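PDB 6SKI: putative type VI secretion protein from Escherichia coli, which probably acts as a phospholipase toxin of the alpha/beta-hydrolase clan, delivered by the type VI secretion system and loaded on the VgrG spike. Local coordinates for residues S77-L82 and W492-D497; P335-V340 and Q398-A403. All blocks are in the same frame, centred on the assembly; numbering follows the deposited sequence.

Interaction 1: residues S77-L82 and W492-D497; sequences SCEDFL and WNIESD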
loop_
_atom_site.group_PDB
_atom_site.type_symbol
_atom_site.label_atom_id
_atom_site.label_comp_id
_atom_site.label_asym_id
_atom_site.label_seq_id
_atom_site.Cartn_x
_atom_site.Cartn_y
_atom_site.Cartn_z
ATOM N N SER A 77 -15.754 15.694 -26.023
ATOM C CA SER A 77 -14.883 16.720 -26.577
ATOM C C SER A 77 -13.595 16.853 -25.780
ATOM O O SER A 77 -12.541 17.111 -26.364
ATOM C CB SER A 77 -15.612 18.062 -26.629
ATOM O OG SER A 77 -16.859 17.943 -27.286
ATOM N N CYS A 78 -13.654 16.670 -24.460
ATOM C CA CYS A 78 -12.437 16.659 -23.653
ATOM C C CYS A 78 -11.539 15.493 -24.037
ATOM O O CYS A 78 -10.318 15.651 -24.166
ATOM C CB CYS A 78 -12.790 16.578 -22.168
ATOM S SG CYS A 78 -13.533 18.057 -21.459
ATOM N N GLU A 79 -12.132 14.311 -24.219
ATOM C CA GLU A 79 -11.353 13.155 -24.652
ATOM C C GLU A 79 -10.712 13.400 -26.012
ATOM O O GLU A 79 -9.534 13.083 -26.217
ATOM C CB GLU A 79 -12.234 11.910 -24.698
ATOM C CG GLU A 79 -11.504 10.673 -25.178
ATOM C CD GLU A 79 -12.094 9.395 -24.630
ATOM O OE1 GLU A 79 -11.731 9.008 -23.499
ATOM O OE2 GLU A 79 -12.919 8.774 -25.330
ATOM N N ASP A 80 -11.473 13.963 -26.952
ATOM C CA ASP A 80 -10.938 14.254 -28.278
ATOM C C ASP A 80 -9.822 15.290 -28.209
ATOM O O ASP A 80 -8.806 15.165 -28.901
ATOM C CB ASP A 80 -12.065 14.741 -29.186
ATOM C CG ASP A 80 -12.848 13.602 -29.801
ATOM O OD1 ASP A 80 -12.590 12.438 -29.435
ATOM O OD2 ASP A 80 -13.732 13.872 -30.640
ATOM N N PHE A 81 -10.001 16.317 -27.378
ATOM C CA PHE A 81 -8.976 17.331 -27.174
ATOM C C PHE A 81 -7.680 16.697 -26.691
ATOM O O PHE A 81 -6.607 16.927 -27.262
ATOM C CB PHE A 81 -9.491 18.352 -26.158
ATOM C CG PHE A 81 -8.760 19.662 -26.160
ATOM C CD1 PHE A 81 -7.684 19.885 -26.994
ATOM C CD2 PHE A 81 -9.153 20.672 -25.304
ATOM C CE1 PHE A 81 -7.027 21.093 -26.979
ATOM C CE2 PHE A 81 -8.499 21.876 -25.287
ATOM C CZ PHE A 81 -7.435 22.086 -26.121
ATOM N N LEU A 82 -7.770 15.867 -25.651
ATOM C CA LEU A 82 -6.570 15.236 -25.116
ATOM C C LEU A 82 -5.927 14.316 -26.141
ATOM O O LEU A 82 -4.700 14.292 -26.273
ATOM C CB LEU A 82 -6.900 14.468 -23.840
ATOM C CG LEU A 82 -5.695 13.888 -23.101
ATOM C CD1 LEU A 82 -4.869 14.991 -22.463
ATOM C CD2 LEU A 82 -6.155 12.886 -22.060
ATOM N N TRP A 492 -6.409 17.093 -15.189
ATOM C CA TRP A 492 -7.792 17.075 -15.638
ATOM C C TRP A 492 -7.944 16.230 -16.894
ATOM O O TRP A 492 -8.823 16.479 -17.718
ATOM C CB TRP A 492 -8.294 18.497 -15.875
ATOM C CG TRP A 492 -8.690 19.190 -14.615
ATOM C CD1 TRP A 492 -7.943 20.074 -13.901
ATOM C CD2 TRP A 492 -9.929 19.057 -13.916
ATOM N NE1 TRP A 492 -8.638 20.504 -12.802
ATOM C CE2 TRP A 492 -9.863 19.892 -12.788
ATOM C CE3 TRP A 492 -11.090 18.312 -14.135
ATOM C CZ2 TRP A 492 -10.909 20.002 -11.882
ATOM C CZ3 TRP A 492 -12.126 18.426 -13.236
ATOM C CH2 TRP A 492 -12.030 19.263 -12.124
ATOM N N ASN A 493 -7.089 15.223 -17.045
ATOM C CA ASN A 493 -7.237 14.279 -18.139
ATOM C C ASN A 493 -8.449 13.400 -17.887
ATOM O O ASN A 493 -8.666 12.919 -16.772
ATOM C CB ASN A 493 -5.988 13.413 -18.273
ATOM C CG ASN A 493 -4.803 14.178 -18.798
ATOM O OD1 ASN A 493 -3.719 13.627 -18.967
ATOM N ND2 ASN A 493 -5.002 15.453 -19.073
ATOM N N ILE A 494 -9.237 13.182 -18.925
ATOM C CA ILE A 494 -10.479 12.432 -18.806
ATOM C C ILE A 494 -10.222 10.994 -19.223
ATOM O O ILE A 494 -9.403 10.720 -20.112
ATOM C CB ILE A 494 -11.604 13.077 -19.640
ATOM C CG1 ILE A 494 -12.958 12.857 -18.971
ATOM C CG2 ILE A 494 -11.633 12.536 -21.053
ATOM C CD1 ILE A 494 -14.069 13.650 -19.592
ATOM N N GLU A 495 -10.885 10.071 -18.544
ATOM C CA GLU A 495 -10.878 8.661 -18.882
ATOM C C GLU A 495 -12.318 8.205 -19.049
ATOM O O GLU A 495 -13.258 8.876 -18.619
ATOM C CB GLU A 495 -10.168 7.835 -17.804
ATOM C CG GLU A 495 -8.678 8.091 -17.716
ATOM C CD GLU A 495 -7.949 7.037 -16.913
ATOM O OE1 GLU A 495 -8.607 6.098 -16.419
ATOM O OE2 GLU A 495 -6.714 7.149 -16.772
ATOM N N SER A 496 -12.493 7.055 -19.683
ATOM C CA SER A 496 -13.821 6.530 -19.938
ATOM C C SER A 496 -13.867 5.045 -19.620
ATOM O O SER A 496 -12.855 4.342 -19.653
ATOM C CB SER A 496 -14.248 6.766 -21.389
ATOM O OG SER A 496 -13.430 6.032 -22.281
ATOM N N ASP A 497 -15.070 4.585 -19.298
ATOM C CA ASP A 497 -15.346 3.168 -19.132
ATOM C C ASP A 497 -16.722 2.866 -19.697
ATOM O O ASP A 497 -17.619 3.709 -19.685
ATOM C CB ASP A 497 -15.273 2.736 -17.664
ATOM C CG ASP A 497 -14.860 1.288 -17.509
ATOM O OD1 ASP A 497 -13.733 0.943 -17.919
ATOM O OD2 ASP A 497 -15.664 0.490 -16.986
#
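Ile494, with chi1 at -148°, holds CG2 in the crowded position between its backbone N and carbonyl carbon and so turns it to the backbone and CB of Glu79, while Leu82, with CG anti to the backbone N (chi1 -174°), sends its methyls separately to Asn493; Glu79 also sets CG anti to N (chi1 178°). The contact is a helix-to-loop packing: one side of helix 72-85 lies against the run that leads into strand 495-497, the first strand of a two-stranded antiparallel sheet with strand 521-523. Ile494 sits at the middle. Its CG2 comes up to the helix backbone, 3.7 Å from Glu79 CA and equally close to Glu79 CB, and its CD1 reaches along the helix to within 4.1 Å of Cys78 CB. One turn further on, Leu82 crosses Asn493 at about a right angle and lays both methyls over one side of the Asn493 amide, CD1 and CD2 each 3.8 Å from Asn493 CG. No hydrogen bond links the two segments, so the union is largely apolar. Phe522 and Phe331 extend it, the former touching Ile494 and Glu79, the latter Leu82 and Asn493. Beyond the apolar patch, the extended Glu79 chain carries its carboxylate out to the start of the small sheet. There OE2 forms a salt bridge with Lys520, which fixes the acid end and would probably favour its ionised form. The other oxygen, Glu79 OE1, stands beside Ser496 without bonding to it, 3.6 Å from OG.

Interaction 2: residues P335-V340 and Q398-A403; sequences PEFEIV and QKQVGA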
loop_
_atom_site.group_PDB
_atom_site.type_symbol
_atom_site.label_atom_id
_atom_site.label_comp_id
_atom_site.label_asym_id
_atom_site.label_seq_id
_atom_site.Cartn_x
_atom_site.Cartn_y
_atom_site.Cartn_z
ATOM N N PRO A 335 -11.016 21.192 -19.386
ATOM C CA PRO A 335 -11.234 21.806 -20.698
ATOM C C PRO A 335 -12.666 22.291 -20.841
ATOM O O PRO A 335 -13.616 21.585 -20.501
ATOM C CB PRO A 335 -10.922 20.666 -21.673
ATOM C CG PRO A 335 -10.041 19.750 -20.895
ATOM C CD PRO A 335 -10.602 19.787 -19.511
ATOM N N GLU A 336 -12.815 23.509 -21.347
ATOM C CA GLU A 336 -14.124 24.135 -21.463
ATOM C C GLU A 336 -14.395 24.466 -22.920
ATOM O O GLU A 336 -13.542 25.046 -23.595
ATOM C CB GLU A 336 -14.207 25.394 -20.601
ATOM C CG GLU A 336 -14.853 25.161 -19.250
ATOM C CD GLU A 336 -14.993 26.433 -18.447
ATOM O OE1 GLU A 336 -14.263 27.402 -18.739
ATOM O OE2 GLU A 336 -15.830 26.464 -17.522
ATOM N N PHE A 337 -15.582 24.104 -23.395
ATOM C CA PHE A 337 -15.959 24.260 -24.790
ATOM C C PHE A 337 -17.179 25.161 -24.901
ATOM O O PHE A 337 -18.064 25.144 -24.042
ATOM C CB PHE A 337 -16.269 22.904 -25.432
ATOM C CG PHE A 337 -15.146 21.916 -25.338
ATOM C CD1 PHE A 337 -14.250 21.765 -26.379
ATOM C CD2 PHE A 337 -14.986 21.137 -24.209
ATOM C CE1 PHE A 337 -13.218 20.862 -26.294
ATOM C CE2 PHE A 337 -13.955 20.234 -24.120
ATOM C CZ PHE A 337 -13.070 20.097 -25.163
ATOM N N GLU A 338 -17.220 25.951 -25.970
ATOM C CA GLU A 338 -18.397 26.749 -26.271
ATOM C C GLU A 338 -18.476 26.975 -27.772
ATOM O O GLU A 338 -17.458 27.008 -28.464
ATOM C CB GLU A 338 -18.393 28.083 -25.519
ATOM C CG GLU A 338 -17.734 29.239 -26.236
ATOM C CD GLU A 338 -17.554 30.429 -25.323
ATOM O OE1 GLU A 338 -17.560 30.231 -24.091
ATOM O OE2 GLU A 338 -17.445 31.565 -25.829
ATOM N N ILE A 339 -19.699 27.122 -28.271
ATOM C CA ILE A 339 -19.948 27.327 -29.691
ATOM C C ILE A 339 -20.053 28.821 -29.955
ATOM O O ILE A 339 -20.773 29.538 -29.249
ATOM C CB ILE A 339 -21.218 26.589 -30.145
ATOM C CG1 ILE A 339 -21.145 25.119 -29.732
ATOM C CG2 ILE A 339 -21.390 26.709 -31.646
ATOM C CD1 ILE A 339 -22.176 24.238 -30.395
ATOM N N VAL A 340 -19.325 29.292 -30.964
ATOM C CA VAL A 340 -19.270 30.696 -31.338
ATOM C C VAL A 340 -19.298 30.793 -32.859
ATOM O O VAL A 340 -19.337 29.786 -33.568
ATOM C CB VAL A 340 -18.021 31.404 -30.775
ATOM C CG1 VAL A 340 -18.199 31.707 -29.299
ATOM C CG2 VAL A 340 -16.785 30.558 -31.008
ATOM N N GLN A 398 -20.478 28.210 -37.756
ATOM C CA GLN A 398 -20.228 28.118 -36.327
ATOM C C GLN A 398 -19.093 27.146 -36.033
ATOM O O GLN A 398 -18.896 26.151 -36.736
ATOM C CB GLN A 398 -21.489 27.687 -35.574
ATOM C CG GLN A 398 -22.537 28.778 -35.476
ATOM C CD GLN A 398 -23.326 28.716 -34.190
ATOM O OE1 GLN A 398 -23.844 27.665 -33.815
ATOM N NE2 GLN A 398 -23.421 29.846 -33.500
ATOM N N LYS A 399 -18.372 27.434 -34.956
ATOM C CA LYS A 399 -17.254 26.615 -34.520
ATOM C C LYS A 399 -17.401 26.339 -33.034
ATOM O O LYS A 399 -17.890 27.182 -32.281
ATOM C CB LYS A 399 -15.908 27.308 -34.785
ATOM C CG LYS A 399 -15.599 28.429 -33.803
ATOM C CD LYS A 399 -14.761 29.535 -34.406
ATOM C CE LYS A 399 -13.497 29.005 -35.041
ATOM N NZ LYS A 399 -12.578 30.117 -35.404
ATOM N N GLN A 400 -16.983 25.155 -32.615
ATOM C CA GLN A 400 -16.821 24.859 -31.201
ATOM C C GLN A 400 -15.371 25.130 -30.836
ATOM O O GLN A 400 -14.458 24.516 -31.402
ATOM C CB GLN A 400 -17.200 23.417 -30.872
ATOM C CG GLN A 400 -17.416 23.189 -29.385
ATOM C CD GLN A 400 -17.384 21.730 -29.001
ATOM O OE1 GLN A 400 -16.661 20.936 -29.598
ATOM N NE2 GLN A 400 -18.168 21.367 -27.995
ATOM N N VAL A 401 -15.166 26.062 -29.911
ATOM C CA VAL A 401 -13.848 26.427 -29.415
ATOM C C VAL A 401 -13.751 25.945 -27.977
ATOM O O VAL A 401 -14.576 26.311 -27.132
ATOM C CB VAL A 401 -13.605 27.940 -29.506
ATOM C CG1 VAL A 401 -12.449 28.342 -28.610
ATOM C CG2 VAL A 401 -13.333 28.344 -30.936
ATOM N N GLY A 402 -12.764 25.111 -27.711
ATOM C CA GLY A 402 -12.462 24.663 -26.363
ATOM C C GLY A 402 -11.076 25.125 -25.968
ATOM O O GLY A 402 -10.184 25.220 -26.806
ATOM N N ALA A 403 -10.911 25.431 -24.694
ATOM C CA ALA A 403 -9.627 25.854 -24.165
ATOM C C ALA A 403 -9.337 25.100 -22.882
ATOM O O ALA A 403 -10.252 24.786 -22.110
ATOM C CB ALA A 403 -9.592 27.360 -23.910
#
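Segments 335-340 and 398-403 form an antiparallel beta ladder within a three-stranded sheet, in which strand 398-409 runs down the middle between strands 328-341 and 376-386; the short segments run at 156° to each other. On the face shared with Ile339 and Gln400, Phe337 leaves its strand with CG anti to its own carbonyl carbon. Its CB meets the amide end of Gln400, 3.5 Å from NE2. From CG the ring slants past Gly402 of the partner strand, and with no side chain on that glycine, Phe337 CD1 comes to 3.4 Å from Gly402 CA, with CE1 next along the ring. The far side of the ring, CE2 and CZ, turns to helix 72-85, which covers this face through Cys78 and Ser77. The Gln400 chain, extended beyond CG, lies obliquely beside the ring, its amide plane 35° from the ring plane. Further along the strand, Ile339 on this face crosses Gln398 at about a right angle, its CG2 against OE1.

The other face carries Glu336, Glu338, Val340, Lys399, Val401 and Ala403, and helix 350-362 packs on Val401 and Ala403. Val340 CG2 bridges two neighbours here, 3.7 Å from Lys399 CG and 4.1 Å from Val401 CG2. The Glu338 carboxylate is held by a salt bridge from OE1 to Arg350.

Six backbone hydrogen bonds zip the strands, two in each of the hydrogen-bonded pairs Glu336-Ala403, Glu338-Val401 and Val340-Lys399. Four lie in the carbonyl plane, and Val340 N to Lys399 O runs nearly along the C=O axis; in the sixth, Glu338 N approaches Val401 O at 2.9 Å from 32° above that plane.

Overall arrangement
From the N terminus, the chain first lays down helix 72-85 and runs on through much of the mixed hydrolase sheet before reaching strand 328-341. Interaction 2 then closes the shorter loop: 57 residues, with helix 350-362 and strand 376-386 among them, separate its segments. Interaction 1 closes last, when the chain returns at 492-497 after 409 residues, so the second loop lies wholly within the first. The contacts, centred about 15 Å apart, meet at helix 72-85, which forms one side of interaction 1 and packs on Phe337 and Pro335 of interaction 2. Through Glu79 it also touches Phe522, and so joins the three-stranded sheet to the two-stranded one.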